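Local coordinates for glutamate receptor kainate-like protein (Pleurobrachia bachei, PDB 4ZDM) that probably forms a subunit of a glycine-activated, glutamate-receptor-like ion channel, its ligand-binding domain holding glycine between two lobes, at residues G142-R147 / F186-E191; L10-I15 / T88-V93. All blocks are in the same frame, centred on the assembly; numbering follows the deposited sequence.

Interaction 1 of 2, residues G142-R147 / F186-E191; sequences GVVDSR and FVFIDE. With NA (sodium ion), chain E; GLY (glycine), chain B.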
loop_
_atom_site.group_PDB
_atom_site.type_symbol
_atom_site.label_atom_id
_atom_site.label_comp_id
_atom_site.label_asym_id
_atom_site.label_seq_id
_atom_site.Cartn_x
_atom_site.Cartn_y
_atom_site.Cartn_z
ATOM N N GLY A 142 15.583 20.707 26.331
ATOM C CA GLY A 142 15.362 19.494 25.601
ATOM C C GLY A 142 14.676 19.652 24.254
ATOM O O GLY A 142 13.978 20.613 24.020
ATOM N N VAL A 143 14.905 18.663 23.404
ATOM C CA VAL A 143 14.277 18.550 22.084
ATOM C C VAL A 143 13.883 17.097 21.879
ATOM O O VAL A 143 14.495 16.186 22.491
ATOM C CB VAL A 143 15.210 19.040 20.940
ATOM C CG1 VAL A 143 15.501 20.474 21.090
ATOM C CG2 VAL A 143 16.467 18.224 20.855
ATOM N N VAL A 144 12.908 16.849 21.015
ATOM C CA VAL A 144 12.510 15.493 20.632
ATOM C C VAL A 144 13.458 14.895 19.615
ATOM O O VAL A 144 13.779 15.522 18.615
ATOM C CB VAL A 144 11.108 15.448 20.065
ATOM C CG1 VAL A 144 10.623 14.050 19.831
ATOM C CG2 VAL A 144 10.133 16.163 20.964
ATOM N N ASP A 145 13.879 13.661 19.843
ATOM C CA ASP A 145 14.680 12.971 18.845
ATOM C C ASP A 145 13.889 12.758 17.569
ATOM O O ASP A 145 12.709 12.413 17.605
ATOM C CB ASP A 145 15.138 11.602 19.359
ATOM C CG ASP A 145 15.903 10.812 18.314
ATOM O OD1 ASP A 145 17.099 11.105 18.121
ATOM O OD2 ASP A 145 15.297 9.955 17.654
ATOM N N SER A 146 14.570 12.941 16.439
ATOM C CA SER A 146 14.019 12.641 15.103
ATOM C C SER A 146 12.783 13.469 14.800
ATOM O O SER A 146 11.904 13.044 14.053
ATOM C CB SER A 146 13.723 11.150 14.945
ATOM O OG SER A 146 14.943 10.392 14.992
ATOM N N ARG A 147 12.755 14.698 15.286
ATOM C CA ARG A 147 11.705 15.653 14.994
ATOM C C ARG A 147 12.386 16.926 14.472
ATOM O O ARG A 147 13.572 17.113 14.655
ATOM C CB ARG A 147 10.869 15.911 16.261
ATOM C CG ARG A 147 9.635 16.703 16.073
ATOM C CD ARG A 147 8.999 17.000 17.421
ATOM N NE ARG A 147 7.940 17.992 17.434
ATOM C CZ ARG A 147 6.673 17.732 17.222
ATOM N NH1 ARG A 147 6.278 16.521 16.829
ATOM N NH2 ARG A 147 5.799 18.726 17.340
ATOM N N PHE A 186 13.045 23.135 33.138
ATOM C CA PHE A 186 13.305 22.487 31.849
ATOM C C PHE A 186 12.675 23.294 30.722
ATOM O O PHE A 186 11.454 23.469 30.700
ATOM C CB PHE A 186 12.733 21.075 31.886
ATOM C CG PHE A 186 12.939 20.259 30.638
ATOM C CD1 PHE A 186 12.040 20.330 29.586
ATOM C CD2 PHE A 186 13.991 19.356 30.548
ATOM C CE1 PHE A 186 12.201 19.515 28.448
ATOM C CE2 PHE A 186 14.157 18.569 29.417
ATOM C CZ PHE A 186 13.267 18.659 28.378
ATOM N N VAL A 187 13.506 23.780 29.784
ATOM C CA VAL A 187 13.057 24.525 28.612
ATOM C C VAL A 187 12.858 23.534 27.467
ATOM O O VAL A 187 13.793 22.838 27.080
ATOM C CB VAL A 187 14.049 25.618 28.209
ATOM C CG1 VAL A 187 13.599 26.320 26.976
ATOM C CG2 VAL A 187 14.209 26.645 29.350
ATOM N N PHE A 188 11.641 23.459 26.972
ATOM C CA PHE A 188 11.326 22.609 25.829
ATOM C C PHE A 188 11.327 23.467 24.597
ATOM O O PHE A 188 10.595 24.453 24.512
ATOM C CB PHE A 188 9.972 21.923 26.030
ATOM C CG PHE A 188 9.606 20.894 24.969
ATOM C CD1 PHE A 188 10.543 20.054 24.410
ATOM C CD2 PHE A 188 8.291 20.724 24.600
ATOM C CE1 PHE A 188 10.169 19.140 23.440
ATOM C CE2 PHE A 188 7.921 19.770 23.648
ATOM C CZ PHE A 188 8.866 18.984 23.079
ATOM N N ILE A 189 12.165 23.101 23.630
ATOM C CA ILE A 189 12.260 23.836 22.379
ATOM C C ILE A 189 11.534 23.022 21.297
ATOM O O ILE A 189 12.019 21.953 20.916
ATOM C CB ILE A 189 13.706 24.130 21.965
ATOM C CG1 ILE A 189 14.435 24.937 23.043
ATOM C CG2 ILE A 189 13.685 24.862 20.637
ATOM C CD1 ILE A 189 15.951 24.979 22.844
ATOM N N ASP A 190 10.389 23.518 20.858
ATOM C CA ASP A 190 9.608 22.804 19.844
ATOM C C ASP A 190 8.811 23.807 19.023
ATOM O O ASP A 190 9.226 24.939 18.873
ATOM C CB ASP A 190 8.765 21.718 20.505
ATOM C CG ASP A 190 8.415 20.579 19.545
ATOM O OD1 ASP A 190 7.426 20.678 18.816
ATOM O OD2 ASP A 190 9.147 19.577 19.540
ATOM N N GLU A 191 7.730 23.358 18.402
ATOM C CA GLU A 191 7.132 24.089 17.289
ATOM C C GLU A 191 5.882 24.844 17.644
ATOM O O GLU A 191 4.924 24.293 18.182
ATOM C CB GLU A 191 6.776 23.135 16.134
ATOM C CG GLU A 191 7.990 22.321 15.641
ATOM C CD GLU A 191 7.682 21.446 14.420
ATOM O OE1 GLU A 191 6.475 21.180 14.167
ATOM O OE2 GLU A 191 8.671 21.070 13.730
HETATM NA NA NA E . 18.616 12.666 19.147
HETATM N N GLY B . 5.999 18.694 12.956
HETATM C CA GLY B . 7.146 17.901 13.469
HETATM C C GLY B . 8.068 17.394 12.416
HETATM O O GLY B . 9.132 16.826 12.711
HETATM O OXT GLY B . 7.774 17.525 11.189
HETATM O O HOH W 1 11.714 19.319 20.015
HETATM O O HOH W 2 21.261 12.767 19.042
#

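Interaction 2 of 2, residues L10-I15 / T88-V93; sequences LRLGII and TDMIVV. With SO4 (sulfate ion), chain D.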
loop_
_atom_site.group_PDB
_atom_site.type_symbol
_atom_site.label_atom_id
_atom_site.label_comp_id
_atom_site.label_asym_id
_atom_site.label_seq_id
_atom_site.Cartn_x
_atom_site.Cartn_y
_atom_site.Cartn_z
ATOM N N LEU A 10 -4.617 5.384 -1.618
ATOM C CA LEU A 10 -3.411 5.889 -0.961
ATOM C C LEU A 10 -3.301 5.466 0.464
ATOM O O LEU A 10 -4.313 5.386 1.176
ATOM C CB LEU A 10 -3.372 7.414 -1.022
ATOM C CG LEU A 10 -3.452 8.072 -2.386
ATOM C CD1 LEU A 10 -3.479 9.615 -2.195
ATOM C CD2 LEU A 10 -2.309 7.666 -3.280
ATOM N N ARG A 11 -2.095 5.170 0.917
ATOM C CA ARG A 11 -1.807 4.962 2.322
ATOM C C ARG A 11 -1.153 6.247 2.816
ATOM O O ARG A 11 -0.228 6.779 2.222
ATOM C CB ARG A 11 -0.896 3.782 2.576
ATOM C CG ARG A 11 -1.572 2.435 2.485
ATOM C CD ARG A 11 -1.590 1.910 1.066
ATOM N NE ARG A 11 -2.113 0.531 1.055
ATOM C CZ ARG A 11 -2.171 -0.236 -0.013
ATOM N NH1 ARG A 11 -1.718 0.180 -1.172
ATOM N NH2 ARG A 11 -2.693 -1.440 0.103
ATOM N N LEU A 12 -1.675 6.781 3.912
ATOM C CA LEU A 12 -1.279 8.087 4.419
ATOM C C LEU A 12 -0.633 7.924 5.783
ATOM O O LEU A 12 -1.197 7.328 6.703
ATOM C CB LEU A 12 -2.476 9.032 4.483
ATOM C CG LEU A 12 -3.190 9.225 3.159
ATOM C CD1 LEU A 12 -4.372 10.148 3.359
ATOM C CD2 LEU A 12 -2.356 9.715 2.029
ATOM N N GLY A 13 0.551 8.517 5.933
ATOM C CA GLY A 13 1.315 8.390 7.144
ATOM C C GLY A 13 0.887 9.380 8.216
ATOM O O GLY A 13 0.779 10.573 7.955
ATOM N N ILE A 14 0.657 8.881 9.435
ATOM C CA ILE A 14 0.193 9.691 10.565
ATOM C C ILE A 14 0.997 9.372 11.818
ATOM O O ILE A 14 1.481 8.252 11.994
ATOM C CB ILE A 14 -1.308 9.474 10.888
ATOM C CG1 ILE A 14 -1.593 8.064 11.339
ATOM C CG2 ILE A 14 -2.141 9.789 9.669
ATOM C CD1 ILE A 14 -2.951 7.935 12.083
ATOM N N ILE A 15 1.063 10.364 12.712
ATOM C CA ILE A 15 1.422 10.230 14.119
ATOM C C ILE A 15 0.412 11.061 14.860
ATOM O O ILE A 15 0.275 12.232 14.606
ATOM C CB ILE A 15 2.841 10.713 14.431
ATOM C CG1 ILE A 15 3.878 9.780 13.802
ATOM C CG2 ILE A 15 3.064 10.774 15.957
ATOM C CD1 ILE A 15 5.274 10.244 13.920
ATOM N N THR A 88 3.860 3.986 2.828
ATOM C CA THR A 88 2.878 5.033 2.616
ATOM C C THR A 88 3.155 5.778 1.344
ATOM O O THR A 88 4.225 5.655 0.755
ATOM C CB THR A 88 2.859 6.025 3.772
ATOM O OG1 THR A 88 4.204 6.506 3.938
ATOM C CG2 THR A 88 2.370 5.362 5.055
ATOM N N ASP A 89 2.160 6.524 0.883
ATOM C CA ASP A 89 2.242 7.344 -0.331
ATOM C C ASP A 89 2.291 8.845 -0.081
ATOM O O ASP A 89 2.731 9.613 -0.959
ATOM C CB ASP A 89 1.045 7.032 -1.215
ATOM C CG ASP A 89 0.962 5.579 -1.535
ATOM O OD1 ASP A 89 1.916 5.031 -2.166
ATOM O OD2 ASP A 89 -0.017 4.907 -1.129
ATOM N N MET A 90 1.864 9.296 1.105
ATOM C CA MET A 90 1.913 10.693 1.456
ATOM C C MET A 90 1.876 10.798 2.962
ATOM O O MET A 90 1.163 10.015 3.599
ATOM C CB MET A 90 0.743 11.481 0.790
ATOM C CG MET A 90 0.757 12.942 1.087
ATOM S SD MET A 90 -0.296 13.930 -0.035
ATOM C CE MET A 90 -1.870 13.287 0.343
ATOM N N ILE A 91 2.635 11.724 3.517
ATOM C CA ILE A 91 2.654 11.971 4.966
ATOM C C ILE A 91 1.730 13.117 5.243
ATOM O O ILE A 91 1.867 14.171 4.627
ATOM C CB ILE A 91 4.061 12.291 5.420
ATOM C CG1 ILE A 91 5.005 11.126 5.185
ATOM C CG2 ILE A 91 4.051 12.759 6.873
ATOM C CD1 ILE A 91 6.494 11.489 5.346
ATOM N N VAL A 92 0.778 12.933 6.175
ATOM C CA VAL A 92 -0.269 13.947 6.408
ATOM C C VAL A 92 -0.316 14.475 7.825
ATOM O O VAL A 92 -1.311 15.131 8.181
ATOM C CB VAL A 92 -1.645 13.410 5.939
ATOM C CG1 VAL A 92 -1.600 13.067 4.431
ATOM C CG2 VAL A 92 -2.124 12.239 6.770
ATOM N N VAL A 93 0.754 14.328 8.588
ATOM C CA VAL A 93 0.989 15.176 9.756
ATOM C C VAL A 93 1.305 16.580 9.266
ATOM O O VAL A 93 1.426 16.807 8.044
ATOM C CB VAL A 93 2.109 14.666 10.634
ATOM C CG1 VAL A 93 1.809 13.221 11.143
ATOM C CG2 VAL A 93 3.488 14.713 9.969
HETATM S S SO4 D . -4.661 -0.611 3.409
HETATM O O1 SO4 D . -4.658 -0.650 4.912
HETATM O O2 SO4 D . -3.417 -1.261 2.932
HETATM O O3 SO4 D . -4.659 0.833 2.997
HETATM O O4 SO4 D . -5.830 -1.287 2.836
HETATM O O HOH W 3 -1.183 2.834 -2.300
#

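Interaction 1 of 2, residues G142-R147 / F186-E191
Gly142 and Phe188 form a parallel bridge at the tightly packed end: Gly142 N donates to Val187 O (2.9 Å), and Ile189 N to Gly142 O (3.1 Å). Phe186 CZ lies 3.6 Å from Gly142 CA, where a side chain would collide. Phe188 turns its ring edge to Val144, CZ 3.7 Å from CG2. Farther along the strands part, and a water accepts from Val144 N beside Asp190. The extended Arg147 side chain crosses Asp190 at about a right angle in a salt bridge; NH2 donates to the syn lone pair of OD1 (2.9 Å), NE bonds weakly to both oxygens, and NH1 makes a second salt bridge with Glu17. Arg147 and Glu191 belong to the glycine pocket: the ligand's CA covers one guanidinium face, and its N donates to Glu191 OE1 (2.8 Å), whose OE2 bonds to Ser96. An alanine at Arg147 would probably leave Asp190 and Glu17 without their positive mate and one side of the ligand uncovered. Looser and partly exposed, Asp145 binds sodium through OD1 (2.4 Å) with Glu150 and a water. Helix 174-182 packs on Phe188 and Asp190, strand 205-221 on Val187 and Ile189, and strand 169-171 pairs with strand 140-144.

Interaction 2 of 2, residues L10-I15 / T88-V93
Leu12 and Met90 lie side by side at the apolar centre, pointing the same way, with Leu12 CD2 3.8 Å from Met90 CB. Val92 continues this patch, touching Leu12 CB and, through CG2, Ile14 CG2 (3.8 Å); Val45 and Met48 of helix 40-52 cover it. Gly13 presents bare backbone to the other face, where Thr88 CG2 rests 3.7 Å from Gly13 N and Leu83 of helix 78-84 packs on Thr88 and Ile91. Strand 8-13, between strands 54-59 and 90-92, thus belongs to the helix-covered parallel sheet of one lobe of the ligand-binding domain. The backbones form a parallel ladder: Gly13 N donates to Met90 O (2.8 Å), and Val92 N to Gly13 O (3.0 Å). At the Ile15 end Val93 CG1 presses to 3.3 Å from Ile15 N, a buried amide with no hydrogen-bond partner in the model.

The other end becomes polar at Asp89. Its N gives Arg11 O a short bond (2.7 Å), and its side chain replaces a backbone acceptor: CG stands anti to the carbonyl carbon (chi1 -56°), bringing the anti lone pair of OD2 onto Arg11 N (2.9 Å, 175°). Its OD1 forms a salt bridge with Arg222. Arg11 bends at chi2 (87°), which leads its guanidinium outward; NE and NH2 hold sulfate O2 in plane, and NH2 also bonds to Lys87 O of the second subunit. Asp89 would thus probably balance the charge of Arg222 while its OD2 extends the strand pairing; a water links it to Arg11 NH1, and the rest of that guanidinium faces the sulfate, probably from the crystallisation liquor, and the second subunit.

Both contacts are buried parallel strand pairs reaching the same mixed sheet, yet they lie on opposite sides of the chain's centre, 23 Å apart between centres, one in each lobe of the clamshell characteristic of this receptor family. Interaction 2 closes before interaction 1 opens along the chain. Strand 205-221 is common ground: it pairs with strand 90-92 and packs against strand 186-192. Interaction 2 is the more continuous and apolar, with its charged groups at one end, where Arg11 reaches the second subunit. Interaction 1 has a shorter ladder; its Arg147 and Glu191 line the glycine pocket, while Asp145 binds sodium. The Val93 side chain of interaction 2 comes within about 5 Å of the bound glycine.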